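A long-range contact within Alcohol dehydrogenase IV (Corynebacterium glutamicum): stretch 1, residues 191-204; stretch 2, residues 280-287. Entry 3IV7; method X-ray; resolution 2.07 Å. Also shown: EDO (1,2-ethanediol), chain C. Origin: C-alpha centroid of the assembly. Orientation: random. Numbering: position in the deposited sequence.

Stretch 1, residues 191-204: NAVLAAEGIRALNQ
Stretch 2 (280-287) RRAAAAFG

How are the two backbones set against each other? Residues 191-204 are helical throughout, and 280-286 form the last turns of a second helix, which Gly287 leaves with positive phi, a conformation that favours glycine. The N-to-C directions differ by 34° (signed crossing angle -34°), and the axes approach to 8.4 Å. The register is marked by Arg200 CA and Ala285 CA, 5.0 Å apart.

What fills the space between them? Small side chains permit the close approach: Ala285 CB points toward stretch 1, lying 3.5 Å from Ala196 O, 4.3 Å from Ala196 CB and 3.7 Å from Ile199 CG2. Ile199 (chi1 m, chi2 t) also reaches Ala282, with CD1 4.1 Å from its CB. Phe286 (chi1 -82°, chi2 -65°) starts sideways, but its ring comes nearer and offers a face to Ile199 CG2, 3.7 Å from the ring centroid and 7° off the normal, a CH-pi contact. Asn203 OD1 meets the ring edge, 3.3 Å from Phe286 CD1. Between them 461 Å² is buried, both sides summed; Ile199 and Phe286 are buried.

How does a charged arginine fit this contact? The aliphatic part of Arg281 (t, t, m, chi4 -83°) packs on alanine, CD 3.9 Å from Ala196 CB, and NE lies 3.6 Å from Ala192 CB. One guanidinium face covers Ala192 CB and Val193 N, leaving NE and NH2 to donate hydrogen bonds to ethanediol O1 (3.1 Å) and O2 (3.0 Å).

Where are the polar links? No direct hydrogen bond crosses; two waters bridge the stretches. Asn203 (chi1 t, chi2 62°) donates through ND2 to water 1 (2.8 Å), which donates to Ala285 O (3.0 Å), and to water 2 (3.2 Å), which donates to Phe286 O (2.7 Å). Within stretch 1, Arg200 (t, t, p, chi4 78°) leads away to Glu197 (t, p, chi3 -8°), NH2 3.0 Å from Glu197 OE2 in a salt bridge.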

ATOM      1  N   ASN A 191      -0.910   5.321  -5.083  1.00 24.86           N
ATOM      2  CA  ASN A 191      -2.361   5.318  -5.059  1.00 26.12           C
ATOM      3  C   ASN A 191      -2.948   4.976  -6.461  1.00 28.32           C
ATOM      4  O   ASN A 191      -4.034   4.413  -6.557  1.00 28.41           O
ATOM      5  CB  ASN A 191      -2.974   6.584  -4.430  1.00 25.56           C
ATOM      6  CG  ASN A 191      -2.534   7.885  -5.102  1.00 25.98           C
ATOM      7  OD1 ASN A 191      -2.627   8.033  -6.311  1.00 24.60           O
ATOM      8  ND2 ASN A 191      -2.179   8.889  -4.275  1.00 24.32           N
ATOM      9  N   ALA A 192      -2.195   5.286  -7.524  1.00 24.20           N
ATOM     10  CA  ALA A 192      -2.596   4.920  -8.874  1.00 23.78           C
ATOM     11  C   ALA A 192      -2.644   3.396  -9.034  1.00 25.57           C
ATOM     12  O   ALA A 192      -3.632   2.854  -9.543  1.00 25.16           O
ATOM     13  CB  ALA A 192      -1.663   5.515  -9.885  1.00 20.83           C
ATOM     14  N   VAL A 193      -1.579   2.698  -8.628  1.00 27.95           N
ATOM     15  CA  VAL A 193      -1.557   1.248  -8.822  1.00 28.54           C
ATOM     16  C   VAL A 193      -2.632   0.583  -7.960  1.00 27.59           C
ATOM     17  O   VAL A 193      -3.339  -0.325  -8.421  1.00 27.89           O
ATOM     18  CB  VAL A 193      -0.181   0.634  -8.594  1.00 32.73           C
ATOM     19  CG1 VAL A 193       0.137   0.569  -7.140  1.00 33.17           C
ATOM     20  CG2 VAL A 193      -0.128  -0.769  -9.245  1.00 31.24           C
ATOM     21  N   LEU A 194      -2.857   1.115  -6.763  1.00 28.83           N
ATOM     22  CA  LEU A 194      -3.923   0.580  -5.900  1.00 27.31           C
ATOM     23  C   LEU A 194      -5.307   0.825  -6.529  1.00 28.65           C
ATOM     24  O   LEU A 194      -6.135  -0.046  -6.511  1.00 31.19           O
ATOM     25  CB  LEU A 194      -3.847   1.167  -4.482  1.00 23.25           C
ATOM     26  CG  LEU A 194      -2.547   0.807  -3.717  1.00 31.13           C
ATOM     27  CD1 LEU A 194      -2.508   1.464  -2.347  1.00 32.96           C
ATOM     28  CD2 LEU A 194      -2.390  -0.724  -3.589  1.00 30.26           C
ATOM     29  N   ALA A 195      -5.537   2.025  -7.080  1.00 27.87           N
ATOM     30  CA  ALA A 195      -6.806   2.338  -7.708  1.00 26.66           C
ATOM     31  C   ALA A 195      -7.102   1.374  -8.862  1.00 26.44           C
ATOM     32  O   ALA A 195      -8.205   0.921  -8.994  1.00 24.79           O
ATOM     33  CB  ALA A 195      -6.831   3.768  -8.201  1.00 23.79           C
ATOM     34  N   ALA A 196      -6.074   1.031  -9.644  1.00 25.48           N
ATOM     35  CA  ALA A 196      -6.221   0.130 -10.801  1.00 28.05           C
ATOM     36  C   ALA A 196      -6.513  -1.306 -10.334  1.00 29.39           C
ATOM     37  O   ALA A 196      -7.253  -2.018 -10.977  1.00 30.14           O
ATOM     38  CB  ALA A 196      -4.969   0.156 -11.638  1.00 28.02           C
ATOM     39  N   GLU A 197      -5.894  -1.714  -9.224  1.00 27.32           N
ATOM     40  CA  GLU A 197      -6.171  -3.010  -8.626  1.00 30.13           C
ATOM     41  C   GLU A 197      -7.601  -3.037  -8.124  1.00 28.51           C
ATOM     42  O   GLU A 197      -8.270  -4.054  -8.221  1.00 27.09           O
ATOM     43  CB  GLU A 197      -5.195  -3.300  -7.487  1.00 30.80           C
ATOM     44  CG  GLU A 197      -5.491  -4.566  -6.675  1.00 32.10           C
ATOM     45  CD  GLU A 197      -5.191  -5.869  -7.399  1.00 32.31           C
ATOM     46  OE1 GLU A 197      -4.882  -5.850  -8.623  1.00 27.35           O
ATOM     47  OE2 GLU A 197      -5.212  -6.940  -6.698  1.00 32.14           O
ATOM     48  N   GLY A 198      -8.081  -1.906  -7.605  1.00 26.92           N
ATOM     49  CA  GLY A 198      -9.487  -1.811  -7.181  1.00 28.91           C
ATOM     50  C   GLY A 198     -10.444  -1.922  -8.364  1.00 28.31           C
ATOM     51  O   GLY A 198     -11.493  -2.560  -8.259  1.00 26.00           O
ATOM     52  N   ILE A 199     -10.096  -1.266  -9.489  1.00 24.98           N
ATOM     53  CA  ILE A 199     -10.907  -1.345 -10.701  1.00 24.79           C
ATOM     54  C   ILE A 199     -10.982  -2.805 -11.178  1.00 26.51           C
ATOM     55  O   ILE A 199     -12.064  -3.298 -11.488  1.00 27.74           O
ATOM     56  CB  ILE A 199     -10.365  -0.476 -11.851  1.00 24.53           C
ATOM     57  CG1 ILE A 199     -10.429   1.008 -11.485  1.00 23.98           C
ATOM     58  CG2 ILE A 199     -11.166  -0.732 -13.148  1.00 21.98           C
ATOM     59  CD1 ILE A 199      -9.733   1.947 -12.514  1.00 21.56           C
ATOM     60  N   ARG A 200      -9.840  -3.484 -11.202  1.00 24.72           N
ATOM     61  CA  ARG A 200      -9.791  -4.871 -11.637  1.00 27.83           C
ATOM     62  C   ARG A 200     -10.715  -5.758 -10.796  1.00 28.08           C
ATOM     63  O   ARG A 200     -11.538  -6.481 -11.348  1.00 28.32           O
ATOM     64  CB  ARG A 200      -8.358  -5.421 -11.557  1.00 28.34           C
ATOM     65  CG  ARG A 200      -8.209  -6.876 -12.107  1.00 29.56           C
ATOM     66  CD  ARG A 200      -6.925  -7.566 -11.602  1.00 38.48           C
ATOM     67  NE  ARG A 200      -6.857  -7.627 -10.137  1.00 36.71           N
ATOM     68  CZ  ARG A 200      -7.519  -8.500  -9.373  1.00 46.40           C
ATOM     69  NH1 ARG A 200      -8.351  -9.390  -9.917  1.00 41.66           N
ATOM     70  NH2 ARG A 200      -7.386  -8.452  -8.047  1.00 41.21           N
ATOM     71  N   ALA A 201     -10.594  -5.662  -9.469  1.00 27.90           N
ATOM     72  CA  ALA A 201     -11.383  -6.494  -8.557  1.00 28.21           C
ATOM     73  C   ALA A 201     -12.875  -6.218  -8.633  1.00 28.34           C
ATOM     74  O   ALA A 201     -13.672  -7.145  -8.625  1.00 29.78           O
ATOM     75  CB  ALA A 201     -10.873  -6.356  -7.099  1.00 27.92           C
ATOM     76  N   LEU A 202     -13.261  -4.951  -8.683  1.00 28.84           N
ATOM     77  CA  LEU A 202     -14.666  -4.598  -8.762  1.00 24.80           C
ATOM     78  C   LEU A 202     -15.299  -4.970 -10.092  1.00 26.36           C
ATOM     79  O   LEU A 202     -16.443  -5.425 -10.141  1.00 24.23           O
ATOM     80  CB  LEU A 202     -14.878  -3.129  -8.453  1.00 25.96           C
ATOM     81  CG  LEU A 202     -14.730  -2.821  -6.973  1.00 29.14           C
ATOM     82  CD1 LEU A 202     -14.341  -1.379  -6.731  1.00 23.59           C
ATOM     83  CD2 LEU A 202     -16.006  -3.215  -6.194  1.00 26.75           C
ATOM     84  N   ASN A 203     -14.544  -4.806 -11.167  1.00 26.26           N
ATOM     85  CA  ASN A 203     -15.026  -5.142 -12.513  1.00 25.99           C
ATOM     86  C   ASN A 203     -15.267  -6.640 -12.660  1.00 27.28           C
ATOM     87  O   ASN A 203     -16.203  -7.080 -13.334  1.00 28.62           O
ATOM     88  CB  ASN A 203     -14.005  -4.667 -13.547  1.00 25.13           C
ATOM     89  CG  ASN A 203     -14.457  -4.864 -14.901  1.00 26.03           C
ATOM     90  OD1 ASN A 203     -15.479  -4.290 -15.319  1.00 27.12           O
ATOM     91  ND2 ASN A 203     -13.715  -5.685 -15.666  1.00 28.48           N
ATOM     92  N   GLN A 204     -14.446  -7.415 -11.985  1.00 28.19           N
ATOM     93  CA  GLN A 204     -14.572  -8.873 -11.968  1.00 31.80           C
ATOM     94  C   GLN A 204     -15.707  -9.303 -11.045  1.00 30.38           C
ATOM     95  O   GLN A 204     -16.538 -10.131 -11.414  1.00 26.48           O
ATOM     96  CB  GLN A 204     -13.249  -9.506 -11.474  1.00 31.16           C
ATOM     97  CG  GLN A 204     -12.118  -9.481 -12.493  1.00 42.00           C
ATOM     98  CD  GLN A 204     -12.357 -10.438 -13.655  1.00 50.59           C
ATOM     99  OE1 GLN A 204     -12.711 -11.623 -13.459  1.00 57.60           O
ATOM    100  NE2 GLN A 204     -12.177  -9.937 -14.867  1.00 50.27           N
ATOM    101  N   ARG A 280      -5.461   5.273 -19.841  1.00 30.93           N
ATOM    102  CA  ARG A 280      -4.847   4.019 -20.277  1.00 28.79           C
ATOM    103  C   ARG A 280      -4.723   3.021 -19.115  1.00 29.34           C
ATOM    104  O   ARG A 280      -4.932   1.832 -19.286  1.00 29.90           O
ATOM    105  CB  ARG A 280      -3.491   4.272 -20.956  1.00 30.92           C
ATOM    106  CG  ARG A 280      -3.620   4.972 -22.326  1.00 30.34           C
ATOM    107  CD  ARG A 280      -2.277   4.999 -23.080  1.00 41.19           C
ATOM    108  NE  ARG A 280      -1.160   5.508 -22.268  1.00 40.16           N
ATOM    109  CZ  ARG A 280      -0.720   6.770 -22.252  1.00 46.22           C
ATOM    110  NH1 ARG A 280      -1.299   7.710 -22.985  1.00 53.44           N
ATOM    111  NH2 ARG A 280       0.319   7.096 -21.484  1.00 47.34           N
ATOM    112  N   ARG A 281      -4.437   3.518 -17.928  1.00 27.82           N
ATOM    113  CA  ARG A 281      -4.369   2.652 -16.770  1.00 26.67           C
ATOM    114  C   ARG A 281      -5.758   2.043 -16.469  1.00 25.71           C
ATOM    115  O   ARG A 281      -5.876   0.854 -16.224  1.00 24.32           O
ATOM    116  CB  ARG A 281      -3.839   3.417 -15.566  1.00 22.33           C
ATOM    117  CG  ARG A 281      -3.478   2.522 -14.415  1.00 29.13           C
ATOM    118  CD  ARG A 281      -3.264   3.291 -13.149  1.00 29.27           C
ATOM    119  NE  ARG A 281      -1.991   3.994 -13.114  1.00 25.45           N
ATOM    120  CZ  ARG A 281      -0.825   3.456 -12.766  1.00 33.45           C
ATOM    121  NH1 ARG A 281      -0.731   2.166 -12.452  1.00 33.97           N
ATOM    122  NH2 ARG A 281       0.269   4.220 -12.750  1.00 28.00           N
ATOM    123  N   ALA A 282      -6.795   2.866 -16.508  1.00 27.15           N
ATOM    124  CA  ALA A 282      -8.154   2.383 -16.230  1.00 29.00           C
ATOM    125  C   ALA A 282      -8.558   1.346 -17.307  1.00 29.53           C
ATOM    126  O   ALA A 282      -9.043   0.265 -16.995  1.00 28.57           O
ATOM    127  CB  ALA A 282      -9.142   3.567 -16.203  1.00 27.57           C
ATOM    128  N   ALA A 283      -8.309   1.696 -18.565  1.00 30.26           N
ATOM    129  CA  ALA A 283      -8.565   0.805 -19.701  1.00 32.47           C
ATOM    130  C   ALA A 283      -7.923  -0.568 -19.487  1.00 30.15           C
ATOM    131  O   ALA A 283      -8.583  -1.578 -19.628  1.00 29.21           O
ATOM    132  CB  ALA A 283      -8.042   1.446 -21.014  1.00 30.91           C
ATOM    133  N   ALA A 284      -6.631  -0.588 -19.144  1.00 28.09           N
ATOM    134  CA  ALA A 284      -5.926  -1.841 -18.861  1.00 25.91           C
ATOM    135  C   ALA A 284      -6.594  -2.615 -17.716  1.00 30.08           C
ATOM    136  O   ALA A 284      -6.734  -3.831 -17.771  1.00 28.34           O
ATOM    137  CB  ALA A 284      -4.476  -1.555 -18.509  1.00 29.98           C
ATOM    138  N   ALA A 285      -6.987  -1.905 -16.675  1.00 27.46           N
ATOM    139  CA  ALA A 285      -7.616  -2.531 -15.545  1.00 27.16           C
ATOM    140  C   ALA A 285      -8.951  -3.144 -15.928  1.00 26.98           C
ATOM    141  O   ALA A 285      -9.333  -4.157 -15.379  1.00 29.99           O
ATOM    142  CB  ALA A 285      -7.790  -1.532 -14.427  1.00 23.35           C
ATOM    143  N   PHE A 286      -9.681  -2.492 -16.839  1.00 30.38           N
ATOM    144  CA  PHE A 286     -10.951  -3.020 -17.339  1.00 29.23           C
ATOM    145  C   PHE A 286     -10.727  -4.138 -18.355  1.00 29.25           C
ATOM    146  O   PHE A 286     -11.604  -4.955 -18.574  1.00 27.10           O
ATOM    147  CB  PHE A 286     -11.814  -1.924 -17.975  1.00 29.64           C
ATOM    148  CG  PHE A 286     -12.621  -1.104 -16.979  1.00 24.60           C
ATOM    149  CD1 PHE A 286     -13.607  -1.683 -16.232  1.00 30.05           C
ATOM    150  CD2 PHE A 286     -12.426   0.255 -16.873  1.00 26.05           C
ATOM    151  CE1 PHE A 286     -14.350  -0.936 -15.339  1.00 28.00           C
ATOM    152  CE2 PHE A 286     -13.154   1.013 -15.970  1.00 30.33           C
ATOM    153  CZ  PHE A 286     -14.115   0.441 -15.227  1.00 25.57           C
ATOM    154  N   GLY A 287      -9.566  -4.145 -19.004  1.00 31.92           N
ATOM    155  CA  GLY A 287      -9.274  -5.150 -20.040  1.00 31.21           C
ATOM    156  C   GLY A 287      -9.924  -4.769 -21.364  1.00 32.59           C
ATOM    157  O   GLY A 287     -10.270  -5.627 -22.156  1.00 32.80           O
TER
HETATM  158  C1  EDO C 364      -1.932   7.622 -14.371  1.00 56.98           C
HETATM  159  O1  EDO C 364      -2.673   6.977 -13.332  1.00 52.65           O
HETATM  160  C2  EDO C 364      -0.586   8.084 -13.834  1.00 53.12           C
HETATM  161  O2  EDO C 364       0.320   6.982 -13.868  1.00 55.85           O
HETATM  162  O   HOH W   1     -11.212  -6.391 -14.648  1.00 36.37           O
HETATM  163  O   HOH W   2     -14.187  -5.536 -18.829  1.00 52.49           O